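Local coordinates for clostripain-related protein (Bacteroides thetaiotaomicron, PDB 6N9J) that probably hydrolyses peptide bonds as a secreted clostripain-type (C11) cysteine protease, at residues L14-G19 with L49-K54; V107-H112 with I156-C161; A160-S165 with P183-G188; Y178-P183 with V238-I243; V242-E247 with A314-N319. All coordinates share one frame; numbering follows the deposited sequence.

Interaction 1 (L14-G19 with L49-K54)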
# COMPACT_ATOMS: atom_id res chain seq x y z
N LEU A 14 1.05 -1.54 14.06
CA LEU A 14 2.33 -2.13 13.74
C LEU A 14 2.89 -1.56 12.42
O LEU A 14 2.23 -1.63 11.38
CB LEU A 14 2.21 -3.65 13.63
CG LEU A 14 3.43 -4.39 13.08
CD1 LEU A 14 4.63 -4.24 14.04
CD2 LEU A 14 3.12 -5.86 12.85
N VAL A 15 4.10 -1.00 12.46
CA VAL A 15 4.79 -0.66 11.22
C VAL A 15 5.75 -1.78 10.86
O VAL A 15 6.72 -2.06 11.59
CB VAL A 15 5.57 0.65 11.33
CG1 VAL A 15 6.22 0.98 9.97
CG2 VAL A 15 4.67 1.76 11.79
N TYR A 16 5.48 -2.44 9.73
CA TYR A 16 6.21 -3.65 9.35
C TYR A 16 7.20 -3.35 8.23
O TYR A 16 6.81 -3.17 7.07
CB TYR A 16 5.24 -4.75 8.92
CG TYR A 16 5.87 -6.12 8.78
CD1 TYR A 16 6.70 -6.43 7.70
CD2 TYR A 16 5.61 -7.10 9.72
CE1 TYR A 16 7.28 -7.70 7.59
CE2 TYR A 16 6.17 -8.36 9.61
CZ TYR A 16 7.00 -8.66 8.54
OH TYR A 16 7.55 -9.93 8.45
N ILE A 17 8.48 -3.30 8.58
CA ILE A 17 9.50 -2.87 7.63
C ILE A 17 10.33 -4.02 7.09
O ILE A 17 11.29 -4.45 7.73
CB ILE A 17 10.45 -1.84 8.26
CG1 ILE A 17 9.64 -0.62 8.72
CG2 ILE A 17 11.55 -1.42 7.27
CD1 ILE A 17 10.43 0.36 9.56
N ALA A 18 9.95 -4.53 5.92
CA ALA A 18 10.79 -5.48 5.20
C ALA A 18 11.78 -4.70 4.34
O ALA A 18 11.50 -4.36 3.18
CB ALA A 18 9.94 -6.42 4.35
N GLY A 19 12.92 -4.37 4.93
CA GLY A 19 13.86 -3.49 4.27
C GLY A 19 15.21 -4.11 3.96
O GLY A 19 16.19 -3.38 3.77
N LEU A 49 4.12 0.02 17.34
CA LEU A 49 5.10 -1.06 17.26
C LEU A 49 5.82 -1.01 15.91
O LEU A 49 5.24 -0.65 14.90
CB LEU A 49 4.43 -2.42 17.47
CG LEU A 49 4.15 -2.87 18.93
CD1 LEU A 49 3.55 -1.79 19.81
CD2 LEU A 49 3.25 -4.09 18.96
N VAL A 50 7.10 -1.34 15.90
CA VAL A 50 7.86 -1.34 14.66
C VAL A 50 8.68 -2.62 14.57
O VAL A 50 9.53 -2.89 15.45
CB VAL A 50 8.81 -0.11 14.55
CG1 VAL A 50 9.48 -0.07 13.18
CG2 VAL A 50 8.07 1.19 14.81
N TYR A 51 8.42 -3.40 13.53
CA TYR A 51 9.28 -4.52 13.16
C TYR A 51 10.23 -4.06 12.07
O TYR A 51 9.81 -3.68 10.98
CB TYR A 51 8.48 -5.73 12.67
CG TYR A 51 9.37 -6.79 12.07
CD1 TYR A 51 10.07 -7.68 12.87
CD2 TYR A 51 9.54 -6.89 10.68
CE1 TYR A 51 10.90 -8.65 12.33
CE2 TYR A 51 10.37 -7.85 10.13
CZ TYR A 51 11.04 -8.73 10.95
OH TYR A 51 11.87 -9.69 10.40
N MET A 52 11.52 -4.09 12.36
CA MET A 52 12.51 -3.45 11.49
C MET A 52 13.55 -4.45 10.99
O MET A 52 14.33 -4.99 11.78
CB MET A 52 13.19 -2.31 12.24
CG MET A 52 14.52 -1.87 11.67
SD MET A 52 14.35 -0.60 10.42
CE MET A 52 14.31 0.88 11.40
N ASP A 53 13.54 -4.73 9.68
CA ASP A 53 14.55 -5.61 9.10
C ASP A 53 15.30 -4.89 7.99
O ASP A 53 14.77 -4.67 6.91
CB ASP A 53 13.92 -6.91 8.57
CG ASP A 53 14.96 -7.88 8.00
OD1 ASP A 53 16.17 -7.67 8.23
OD2 ASP A 53 14.57 -8.87 7.35
N LYS A 54 16.54 -4.51 8.29
CA LYS A 54 17.42 -3.83 7.34
C LYS A 54 18.53 -4.74 6.85
O LYS A 54 19.39 -4.32 6.08
CB LYS A 54 18.05 -2.59 7.97
CG LYS A 54 17.09 -1.44 8.24
CD LYS A 54 17.80 -0.33 9.02
CE LYS A 54 19.14 0.03 8.36
NZ LYS A 54 19.84 1.14 9.07

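Interaction 2 (V107-H112 with I156-C161)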
# COMPACT_ATOMS: atom_id res chain seq x y z
N VAL A 107 -2.07 -1.36 10.54
CA VAL A 107 -0.79 -1.92 10.12
C VAL A 107 -0.26 -1.16 8.90
O VAL A 107 -1.04 -0.71 8.05
CB VAL A 107 -0.90 -3.44 9.80
CG1 VAL A 107 -1.83 -3.68 8.62
CG2 VAL A 107 0.48 -4.05 9.54
N VAL A 108 1.06 -1.01 8.84
CA VAL A 108 1.72 -0.39 7.69
C VAL A 108 2.70 -1.39 7.09
O VAL A 108 3.59 -1.89 7.79
CB VAL A 108 2.48 0.89 8.08
CG1 VAL A 108 3.03 1.58 6.85
CG2 VAL A 108 1.57 1.83 8.87
N PHE A 109 2.52 -1.71 5.80
CA PHE A 109 3.46 -2.59 5.12
C PHE A 109 4.45 -1.77 4.33
O PHE A 109 4.09 -1.19 3.32
CB PHE A 109 2.74 -3.58 4.21
CG PHE A 109 1.97 -4.62 4.96
CD1 PHE A 109 2.62 -5.60 5.68
CD2 PHE A 109 0.58 -4.61 4.97
CE1 PHE A 109 1.91 -6.55 6.39
CE2 PHE A 109 -0.13 -5.55 5.66
CZ PHE A 109 0.53 -6.53 6.38
N TRP A 110 5.69 -1.73 4.81
CA TRP A 110 6.77 -0.91 4.26
C TRP A 110 7.77 -1.77 3.49
O TRP A 110 8.51 -2.55 4.10
CB TRP A 110 7.45 -0.18 5.42
CG TRP A 110 8.47 0.91 5.16
CD1 TRP A 110 8.35 2.23 5.49
CD2 TRP A 110 9.80 0.75 4.62
NE1 TRP A 110 9.50 2.91 5.16
CE2 TRP A 110 10.40 2.03 4.63
CE3 TRP A 110 10.53 -0.33 4.11
CZ2 TRP A 110 11.69 2.25 4.17
CZ3 TRP A 110 11.81 -0.11 3.64
CH2 TRP A 110 12.38 1.17 3.66
N SER A 111 7.79 -1.64 2.17
CA SER A 111 8.72 -2.39 1.33
C SER A 111 8.55 -2.05 -0.14
O SER A 111 7.89 -1.07 -0.50
CB SER A 111 8.52 -3.90 1.50
OG SER A 111 9.66 -4.62 1.07
N HIS A 112 9.16 -2.88 -0.98
CA HIS A 112 8.83 -2.95 -2.40
C HIS A 112 7.43 -3.54 -2.59
O HIS A 112 6.93 -4.27 -1.73
CB HIS A 112 9.86 -3.79 -3.16
CG HIS A 112 11.17 -3.10 -3.38
ND1 HIS A 112 11.32 -2.07 -4.28
CD2 HIS A 112 12.38 -3.28 -2.81
CE1 HIS A 112 12.58 -1.66 -4.26
NE2 HIS A 112 13.24 -2.38 -3.38
N ILE A 156 -5.18 -0.71 6.53
CA ILE A 156 -3.86 -1.13 6.09
C ILE A 156 -3.27 -0.03 5.21
O ILE A 156 -3.89 0.44 4.26
CB ILE A 156 -3.93 -2.45 5.31
CG1 ILE A 156 -4.39 -3.58 6.23
CG2 ILE A 156 -2.60 -2.79 4.68
CD1 ILE A 156 -4.69 -4.87 5.48
N LEU A 157 -2.07 0.43 5.54
CA LEU A 157 -1.39 1.40 4.69
C LEU A 157 -0.24 0.69 3.99
O LEU A 157 0.65 0.17 4.64
CB LEU A 157 -0.88 2.60 5.49
CG LEU A 157 0.17 3.49 4.83
CD1 LEU A 157 -0.40 4.29 3.65
CD2 LEU A 157 0.79 4.44 5.84
N PHE A 158 -0.30 0.63 2.65
CA PHE A 158 0.81 0.12 1.89
C PHE A 158 1.76 1.25 1.55
O PHE A 158 1.49 2.06 0.67
CB PHE A 158 0.36 -0.58 0.60
CG PHE A 158 -0.19 -1.96 0.82
CD1 PHE A 158 0.64 -3.00 1.21
CD2 PHE A 158 -1.53 -2.23 0.62
CE1 PHE A 158 0.16 -4.28 1.40
CE2 PHE A 158 -2.03 -3.51 0.82
CZ PHE A 158 -1.17 -4.54 1.21
N ASP A 159 2.87 1.30 2.26
CA ASP A 159 3.93 2.23 1.92
C ASP A 159 4.87 1.52 0.94
O ASP A 159 6.03 1.23 1.25
CB ASP A 159 4.68 2.71 3.17
CG ASP A 159 5.38 4.05 2.96
OD1 ASP A 159 5.15 4.68 1.91
OD2 ASP A 159 6.16 4.47 3.84
N ALA A 160 4.33 1.24 -0.24
CA ALA A 160 4.93 0.37 -1.25
C ALA A 160 4.29 0.66 -2.61
O ALA A 160 3.12 1.04 -2.67
CB ALA A 160 4.76 -1.08 -0.86
N CYS A 161 5.05 0.47 -3.69
CA CYS A 161 4.57 0.76 -5.05
C CYS A 161 3.40 -0.11 -5.50
O CYS A 161 3.35 -1.30 -5.18
CB CYS A 161 5.71 0.60 -6.07
SG CYS A 161 7.04 1.82 -5.99

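Interaction 3 (A160-S165 with P183-G188)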
# COMPACT_ATOMS: atom_id res chain seq x y z
N ALA A 160 4.33 1.24 -0.24
CA ALA A 160 4.93 0.37 -1.25
C ALA A 160 4.29 0.66 -2.61
O ALA A 160 3.12 1.04 -2.67
CB ALA A 160 4.76 -1.08 -0.86
N CYS A 161 5.05 0.47 -3.69
CA CYS A 161 4.57 0.76 -5.05
C CYS A 161 3.40 -0.11 -5.50
O CYS A 161 3.35 -1.30 -5.18
CB CYS A 161 5.71 0.60 -6.07
SG CYS A 161 7.04 1.82 -5.99
N TYR A 162 2.48 0.52 -6.23
CA TYR A 162 1.51 -0.18 -7.08
C TYR A 162 0.50 -1.01 -6.32
O TYR A 162 -0.14 -1.88 -6.91
CB TYR A 162 2.23 -1.12 -8.06
CG TYR A 162 3.22 -0.50 -9.03
CD1 TYR A 162 2.82 0.46 -9.96
CD2 TYR A 162 4.55 -0.91 -9.05
CE1 TYR A 162 3.73 1.02 -10.87
CE2 TYR A 162 5.46 -0.36 -9.95
CZ TYR A 162 5.04 0.60 -10.86
OH TYR A 162 5.94 1.14 -11.76
N MET A 163 0.34 -0.76 -5.03
CA MET A 163 -0.46 -1.66 -4.20
C MET A 163 -1.95 -1.31 -4.23
O MET A 163 -2.79 -2.18 -3.94
CB MET A 163 0.05 -1.66 -2.75
CG MET A 163 1.46 -2.25 -2.60
SD MET A 163 1.81 -3.79 -3.49
CE MET A 163 0.57 -4.89 -2.89
N GLN A 164 -2.28 -0.07 -4.60
CA GLN A 164 -3.69 0.34 -4.67
C GLN A 164 -4.31 -0.16 -5.99
O GLN A 164 -4.70 0.62 -6.86
CB GLN A 164 -3.82 1.86 -4.52
CG GLN A 164 -5.22 2.35 -4.10
CD GLN A 164 -5.53 2.13 -2.61
OE1 GLN A 164 -5.09 1.15 -2.00
NE2 GLN A 164 -6.30 3.04 -2.03
N SER A 165 -4.36 -1.49 -6.08
CA SER A 165 -4.93 -2.27 -7.17
C SER A 165 -6.22 -2.94 -6.71
O SER A 165 -6.30 -3.45 -5.59
CB SER A 165 -3.89 -3.30 -7.64
OG SER A 165 -4.46 -4.56 -7.96
N PRO A 183 -1.70 3.83 -6.68
CA PRO A 183 -1.77 2.87 -7.80
C PRO A 183 -0.50 2.90 -8.65
O PRO A 183 -0.25 1.99 -9.47
CB PRO A 183 -2.98 3.34 -8.60
CG PRO A 183 -3.14 4.80 -8.25
CD PRO A 183 -2.54 5.02 -6.89
N THR A 184 0.32 3.93 -8.45
CA THR A 184 1.54 4.06 -9.22
C THR A 184 2.74 3.90 -8.26
O THR A 184 2.59 3.35 -7.16
CB THR A 184 1.58 5.40 -10.00
OG1 THR A 184 2.71 5.44 -10.87
CG2 THR A 184 1.58 6.60 -9.06
N GLU A 185 3.92 4.34 -8.68
CA GLU A 185 5.11 4.22 -7.84
C GLU A 185 5.06 5.17 -6.65
O GLU A 185 4.64 6.33 -6.78
CB GLU A 185 6.38 4.49 -8.65
CG GLU A 185 6.76 3.37 -9.59
CD GLU A 185 7.86 3.80 -10.54
OE1 GLU A 185 9.04 3.71 -10.15
OE2 GLU A 185 7.54 4.24 -11.66
N ILE A 186 5.48 4.65 -5.50
CA ILE A 186 5.62 5.42 -4.27
C ILE A 186 7.06 5.93 -4.15
O ILE A 186 8.00 5.19 -4.40
CB ILE A 186 5.27 4.56 -3.03
CG1 ILE A 186 3.76 4.44 -2.87
CG2 ILE A 186 5.92 5.13 -1.76
CD1 ILE A 186 3.13 5.63 -2.16
N PRO A 187 7.23 7.20 -3.78
CA PRO A 187 8.59 7.76 -3.64
C PRO A 187 9.45 6.98 -2.64
O PRO A 187 8.95 6.52 -1.61
CB PRO A 187 8.34 9.18 -3.14
CG PRO A 187 6.95 9.51 -3.67
CD PRO A 187 6.18 8.22 -3.57
N GLY A 188 10.73 6.80 -2.99
CA GLY A 188 11.70 6.23 -2.07
C GLY A 188 11.49 6.58 -0.60
O GLY A 188 11.33 5.68 0.22
O HOH W 1 5.31 3.62 -13.03
O HOH W 2 -1.64 -0.29 -8.92

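Interaction 4 (Y178-P183 with V238-I243)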
# COMPACT_ATOMS: atom_id res chain seq x y z
N TYR A 178 -10.26 -0.50 5.54
CA TYR A 178 -9.79 0.51 4.60
C TYR A 178 -8.38 0.21 4.13
O TYR A 178 -7.55 -0.30 4.89
CB TYR A 178 -9.83 1.91 5.24
CG TYR A 178 -11.22 2.32 5.69
CD1 TYR A 178 -12.07 2.98 4.82
CD2 TYR A 178 -11.67 2.05 6.98
CE1 TYR A 178 -13.35 3.36 5.21
CE2 TYR A 178 -12.95 2.41 7.39
CZ TYR A 178 -13.79 3.06 6.48
OH TYR A 178 -15.06 3.45 6.85
N PHE A 179 -8.10 0.55 2.88
CA PHE A 179 -6.79 0.37 2.28
C PHE A 179 -6.26 1.71 1.79
O PHE A 179 -6.91 2.38 1.01
CB PHE A 179 -6.85 -0.63 1.11
CG PHE A 179 -7.06 -2.05 1.54
CD1 PHE A 179 -8.34 -2.54 1.76
CD2 PHE A 179 -5.98 -2.90 1.71
CE1 PHE A 179 -8.55 -3.85 2.15
CE2 PHE A 179 -6.17 -4.21 2.11
CZ PHE A 179 -7.46 -4.68 2.34
N ILE A 180 -5.06 2.08 2.23
CA ILE A 180 -4.45 3.32 1.80
C ILE A 180 -3.20 3.01 0.99
O ILE A 180 -2.30 2.30 1.45
CB ILE A 180 -4.08 4.25 3.00
CG1 ILE A 180 -5.28 4.44 3.94
CG2 ILE A 180 -3.60 5.60 2.53
CD1 ILE A 180 -5.23 3.52 5.16
N GLY A 181 -3.15 3.53 -0.24
CA GLY A 181 -1.99 3.31 -1.09
C GLY A 181 -1.94 4.15 -2.36
O GLY A 181 -2.78 5.02 -2.56
N SER A 182 -0.94 3.89 -3.19
CA SER A 182 -0.82 4.52 -4.51
C SER A 182 -1.01 3.48 -5.58
O SER A 182 -0.55 2.35 -5.42
CB SER A 182 0.55 5.19 -4.70
OG SER A 182 0.64 5.80 -5.98
N PRO A 183 -1.70 3.83 -6.68
CA PRO A 183 -1.77 2.87 -7.80
C PRO A 183 -0.50 2.90 -8.65
O PRO A 183 -0.25 1.99 -9.47
CB PRO A 183 -2.98 3.34 -8.60
CG PRO A 183 -3.14 4.80 -8.25
CD PRO A 183 -2.54 5.02 -6.89
N VAL A 238 3.12 12.97 -5.61
CA VAL A 238 2.59 11.68 -5.16
C VAL A 238 1.11 11.58 -5.51
O VAL A 238 0.45 12.59 -5.72
CB VAL A 238 2.76 11.47 -3.63
CG1 VAL A 238 1.71 12.24 -2.84
CG2 VAL A 238 2.68 9.99 -3.27
N SER A 239 0.60 10.36 -5.58
CA SER A 239 -0.82 10.12 -5.73
C SER A 239 -1.29 9.07 -4.74
O SER A 239 -0.66 8.02 -4.58
CB SER A 239 -1.13 9.67 -7.16
OG SER A 239 -0.50 8.43 -7.40
N ILE A 240 -2.40 9.35 -4.07
CA ILE A 240 -2.89 8.48 -2.99
C ILE A 240 -4.40 8.37 -3.08
O ILE A 240 -5.06 9.32 -3.46
CB ILE A 240 -2.48 9.03 -1.58
CG1 ILE A 240 -0.96 9.12 -1.44
CG2 ILE A 240 -3.06 8.17 -0.45
CD1 ILE A 240 -0.28 7.76 -1.27
N SER A 241 -4.95 7.20 -2.73
CA SER A 241 -6.38 7.06 -2.52
C SER A 241 -6.70 6.15 -1.33
O SER A 241 -5.82 5.52 -0.74
CB SER A 241 -7.06 6.51 -3.79
OG SER A 241 -6.65 5.18 -4.07
N VAL A 242 -7.99 6.10 -0.97
CA VAL A 242 -8.48 5.28 0.13
C VAL A 242 -9.67 4.46 -0.36
O VAL A 242 -10.67 5.02 -0.81
CB VAL A 242 -8.92 6.13 1.36
CG1 VAL A 242 -9.62 5.26 2.39
CG2 VAL A 242 -7.75 6.85 1.99
N ILE A 243 -9.56 3.14 -0.27
CA ILE A 243 -10.64 2.25 -0.64
C ILE A 243 -11.33 1.68 0.60
O ILE A 243 -10.66 1.18 1.50
CB ILE A 243 -10.13 1.11 -1.50
CG1 ILE A 243 -9.64 1.66 -2.85
CG2 ILE A 243 -11.20 0.03 -1.68
CD1 ILE A 243 -8.96 0.62 -3.70
O HOH W 3 2.77 8.44 -6.09

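Interaction 5 (V242-E247 with A314-N319)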
# COMPACT_ATOMS: atom_id res chain seq x y z
N VAL A 242 -7.99 6.10 -0.97
CA VAL A 242 -8.48 5.28 0.13
C VAL A 242 -9.67 4.46 -0.36
O VAL A 242 -10.67 5.02 -0.81
CB VAL A 242 -8.92 6.13 1.36
CG1 VAL A 242 -9.62 5.26 2.39
CG2 VAL A 242 -7.75 6.85 1.99
N ILE A 243 -9.56 3.14 -0.27
CA ILE A 243 -10.64 2.25 -0.64
C ILE A 243 -11.33 1.68 0.60
O ILE A 243 -10.66 1.18 1.50
CB ILE A 243 -10.13 1.11 -1.50
CG1 ILE A 243 -9.64 1.66 -2.85
CG2 ILE A 243 -11.20 0.03 -1.68
CD1 ILE A 243 -8.96 0.62 -3.70
N LYS A 244 -12.66 1.79 0.64
CA LYS A 244 -13.51 1.24 1.71
C LYS A 244 -13.96 -0.17 1.34
O LYS A 244 -14.79 -0.36 0.42
CB LYS A 244 -14.73 2.14 1.94
CG LYS A 244 -15.59 1.79 3.15
CD LYS A 244 -16.78 2.74 3.25
CE LYS A 244 -17.40 2.74 4.64
NZ LYS A 244 -17.86 1.39 5.07
N SER A 245 -13.42 -1.17 2.04
CA SER A 245 -13.51 -2.56 1.57
C SER A 245 -14.92 -3.14 1.61
O SER A 245 -15.25 -4.04 0.83
CB SER A 245 -12.56 -3.45 2.38
OG SER A 245 -13.10 -3.78 3.64
N SER A 246 -15.76 -2.63 2.50
CA SER A 246 -17.12 -3.13 2.61
C SER A 246 -17.94 -2.82 1.36
O SER A 246 -18.99 -3.40 1.17
CB SER A 246 -17.82 -2.56 3.86
OG SER A 246 -18.10 -1.18 3.73
N GLU A 247 -17.44 -1.92 0.51
CA GLU A 247 -18.16 -1.50 -0.71
C GLU A 247 -17.71 -2.22 -1.99
O GLU A 247 -18.27 -1.98 -3.08
CB GLU A 247 -18.02 0.01 -0.90
CG GLU A 247 -18.50 0.84 0.29
CD GLU A 247 -19.92 0.47 0.71
OE1 GLU A 247 -20.84 0.54 -0.15
OE2 GLU A 247 -20.11 0.10 1.88
N ALA A 314 -16.89 3.23 -2.98
CA ALA A 314 -15.75 2.41 -2.59
C ALA A 314 -14.46 3.22 -2.50
O ALA A 314 -13.65 2.98 -1.60
CB ALA A 314 -15.57 1.25 -3.56
N VAL A 315 -14.26 4.14 -3.43
CA VAL A 315 -13.06 4.98 -3.43
C VAL A 315 -13.41 6.29 -2.76
O VAL A 315 -13.90 7.20 -3.42
CB VAL A 315 -12.52 5.22 -4.87
CG1 VAL A 315 -11.23 6.05 -4.84
CG2 VAL A 315 -12.31 3.89 -5.62
N ILE A 316 -13.19 6.41 -1.45
CA ILE A 316 -13.78 7.52 -0.72
C ILE A 316 -12.86 8.75 -0.58
O ILE A 316 -13.28 9.79 -0.10
CB ILE A 316 -14.23 7.08 0.69
CG1 ILE A 316 -13.05 6.57 1.52
CG2 ILE A 316 -15.30 5.99 0.59
CD1 ILE A 316 -13.42 6.32 2.96
N TRP A 317 -11.62 8.62 -1.02
CA TRP A 317 -10.68 9.72 -0.90
C TRP A 317 -9.66 9.52 -2.01
O TRP A 317 -9.24 8.39 -2.23
CB TRP A 317 -10.01 9.72 0.50
CG TRP A 317 -9.20 10.97 0.79
CD1 TRP A 317 -9.60 12.05 1.52
CD2 TRP A 317 -7.88 11.26 0.32
NE1 TRP A 317 -8.60 13.00 1.54
CE2 TRP A 317 -7.54 12.55 0.81
CE3 TRP A 317 -6.94 10.57 -0.45
CZ2 TRP A 317 -6.31 13.14 0.55
CZ3 TRP A 317 -5.72 11.16 -0.72
CH2 TRP A 317 -5.42 12.44 -0.22
N LYS A 318 -9.27 10.58 -2.72
CA LYS A 318 -8.12 10.50 -3.63
C LYS A 318 -7.51 11.88 -3.88
O LYS A 318 -8.20 12.90 -3.81
CB LYS A 318 -8.50 9.85 -4.96
CG LYS A 318 -9.36 10.74 -5.84
CD LYS A 318 -9.81 10.01 -7.08
CE LYS A 318 -10.95 10.75 -7.75
NZ LYS A 318 -10.53 12.13 -8.08
N ASN A 319 -6.21 11.90 -4.15
CA ASN A 319 -5.56 13.13 -4.54
C ASN A 319 -4.24 12.84 -5.22
O ASN A 319 -3.57 11.87 -4.90
CB ASN A 319 -5.34 14.04 -3.33
CG ASN A 319 -5.74 15.48 -3.60
OD1 ASN A 319 -5.75 15.92 -4.75
ND2 ASN A 319 -6.06 16.22 -2.55

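Interaction 1 (L14-G19 with L49-K54)
Tyr-16 and Tyr-51 meet ring to ring on one face of a parallel strand pair, the two strands of a beta-alpha-beta unit whose crossover helix is 24-37. The phenol side chains run alongside each other and point the same way. Each leaves its strand with CG anti to the backbone N, and the ring planes are turned by 34°, so the pair is neither a parallel stack nor an edge-to-face one. CD2 of Tyr-51 sits above the middle of the Tyr-16 ring, 3.8 Å from Tyr-16 CZ. A long aromatic side chain suits this face: the rings pack against helix 86-99 through Met-89 and Val-92, while the Tyr-16 OH bonds to the Ser-83 carbonyl and the Tyr-51 OH to the Ser-83 hydroxyl. On the same face, Leu-14 crosses Leu-49 at about a right angle, resting its CD1 on Leu-49 CB at 3.9 Å.

The other face, toward helix 24-37, is apolar across the contact. Ile-17 lies alongside Met-52, its CD1 4.1 Å from Met-52 SD, and the same methyl is 3.8 Å from Val-50 CG1. Apolar side chains suit this face because it packs on Met-34, Ala-27 and Leu-31 of that helix. The backbone bonds follow the alternating parallel pattern: Leu-49 O takes Val-15 N, Val-15 O takes Tyr-51 N, Tyr-51 O takes Ile-17 N, and Ile-17 O takes Asp-53 N. The ladder closes where Gly-19 N donates to Asp-53 O at 2.7 Å, bent to 131°; a beta carbon here would fall tightly against that same Asp-53 O, so glycine suits the place.

Interaction 2 (V107-H112 with I156-C161)
With CG anti to the carbonyl carbon in both Phe-109 (chi1 -70°) and Phe-158 (chi1 -78°), the two benzyl groups leave their parallel strands side by side. Their planes, 26° apart, are slid so far that they barely overlap; contact is made by Phe-109 CD2 and Phe-158 CE1, 3.6 Å apart. Ile-156 CG2 reaches the edge of the Phe-109 ring and lies over one face of Phe-158, toward its rim, while Ile-156 CG1 meets Val-107 CG1 at 3.5 Å. Flat rings and branched chains fill this buried face. On the other face Val-108 CG1 touches Leu-157 CD2 at 3.8 Å, and the Asp-159 carboxylate stands nearly perpendicular to the Trp-110 indole. This buried acid bonds to Tyr-193, Tyr-214 and the Ala-191 N, and Trp-110 NE1 to Asp-30. Backbone bonds weaken toward the C-terminal ends, where Ser-111 N reaches Asp-159 O only weakly. In what is probably a caspase-like fold, these ends carry His-112, which packs on the bound peptide, and Cys-161, covalently linked to it: probably the clan CD His/Cys pair. The strands lie between 9-18 and 178-181, with Trp-127 against the phenylalanines and helix 193-200 against Val-108.

Interaction 3 (A160-S165 with P183-G188)
The peptide-binding site of this clan CD protease is bordered by two loops that follow neighbouring strands, and Cys-161 touches Glu-185 and Ile-186 where the loops meet. Cys-161 SG, covalently linked to the inhibitor and so presumably the nucleophile, lies 3.3 Å from Ile-186 N and is also flanked by Glu-185 CA. Its own loop is a type II turn from Ala-160 to Met-163, with Tyr-162 at the third position in a positive-phi conformation (67°). That turn directs Tyr-162 N to Thr-184 O, a bond of 3.0 Å whose donor stands well above the carbonyl plane.

The Tyr-162 side chain then runs alongside Glu-185, its ring 26° from the carboxylate plane, with OH 3.2 Å from Glu-185 CG. A water donates to Glu-185 OE2 at 2.7 Å and lies 2.9 Å from Tyr-162 OH, so it links the two polar tips; Glu-185 OE1 bonds to a polar side chain of the peptide and to Thr-327. The acid can therefore accept a hydrogen bond from the bound peptide, while the tyrosine offers an apolar ring and one polar tip.

Smaller contacts follow. Ile-186 CG1 covers Ala-160 O at 3.5 Å, and Gln-164 CB rests against Pro-183 N at 3.6 Å; the proline has no N-H there and offers an apolar ring. A second water donates to Pro-183 O and, weakly, to Tyr-162 O.

Around the loops, Tyr-287 stacks on Tyr-162, Ile-186 touches Ile-240 of strand 239-244, Ala-160 packs on Trp-127 of strand 127-130, and Gln-164 NE2 bonds to Ser-241 OG and to the Phe-179 carbonyl of strand 178-181.

Interaction 4 (Y178-P183 with V238-I243)
Ile-180 and Val-242 face each other in a non-hydrogen-bonded antiparallel pair, their side chains side by side with Ile-180 CG1 4.0 Å from Val-242 CG2. This is the firm, buried part of the contact. Ile-180 CG2, anti to the backbone N, reaches across obliquely to Ile-240 CG2, also at 4.0 Å, so one beta-branched side chain bridges two opposite ones. Next to them Phe-179 and Ile-243 form a closed ring of two bonds, Phe-179 N to Ile-243 O and Ile-243 N to Phe-179 O, both 3.0 Å and both in the carbonyl planes.

Toward the other end the grip slackens. Gly-181 N reaches Ser-241 O only weakly, although Ser-241 N returns a sound bond to Gly-181 O. Just past the strand a side chain takes over: Ser-182 OG donates to Ser-239 O at 2.9 Å, and its short hydroxyl also takes Thr-184 N. A water accepts from Ser-239 N and donates weakly to that hydroxyl. At the opposite end the Tyr-178 ring, partly exposed, meets Val-242 CG1 through CD1 at 4.1 Å.

Strand 178-181, parallel to 155-159 but antiparallel to 239-244, marks a change of direction in a mixed sheet consistent with the caspase-like fold of clan CD.

Interaction 5 (V242-E247 with A314-N319)
Val-242 is overlapped by two side chains of strand 315-327: its CG1 meets Ile-316 CG1 and its CB meets Trp-317 CB, each at 3.8 Å, both approaching obliquely. Ile-316 is able to do this because its CG1 lies between the backbone N and the carbonyl carbon (chi1 61°), the crowded position, which swings the branch over the valine and leaves CG2 near Lys-244 CB. A compact beta-branched valine fits under both partners at once.

The backbone explains why two residues attend one. Ile-316 N donates to Val-242 O while Val-242 N donates to Trp-317 O, both at 2.9 Å, and Ile-316 has near-helical backbone angles; these features are consistent with the break in the regular pairing of strand 315-327. On the far side of it Ile-243 stands opposite Val-315, with only a loose touch between Ile-243 CG1 and Val-315 CG2. A straighter bond follows, Lys-244 N to Ala-314 O at 2.7 Å, so the last helical residue already serves the sheet.

Past the strand, the 3-10 segment 245-247 folds Glu-247 back over Ala-314, CB to CB at 3.8 Å; the small alanine lets it come close. Lys-244, whose side chain touches only through CB, donates from NZ to Ser-246 OG at 2.9 Å, and that hydroxyl donates to Glu-247 OE2, making a short polar chain suited to a partly exposed end of the strand.

Helix 206-221 covers one face, where Ala-211 touches Val-242 and Trp-317 and Glu-212 takes the indole NE1; strand 178-181 continues the sheet beyond 239-244, and helix 301-314 leads directly into strand 315-327.

Interactions 1, 2, 4 and 5 cut across one mixed sheet in order, with interaction 1 about 26 Å from interaction 5, centre to centre, on the other side of the chain's centre. Interactions 1 and 2 join through Tyr-16 N and Val-108 O, 2.8 Å apart; 2 and 4 through Ile-156 O and Ile-180 N, 2.9 Å apart. Interactions 4 and 5 share Val-242 and Ile-243 on strand 239-244. Interaction 3 sits at the strand ends: it shares Cys-161, the residue linked to the inhibitor, with interaction 2 and Pro-183 with interaction 4, their centres about 9 and 8 Å away. The sheet thus carries the loops that hold the peptide, whereas interactions 1 and 5 lie farther out.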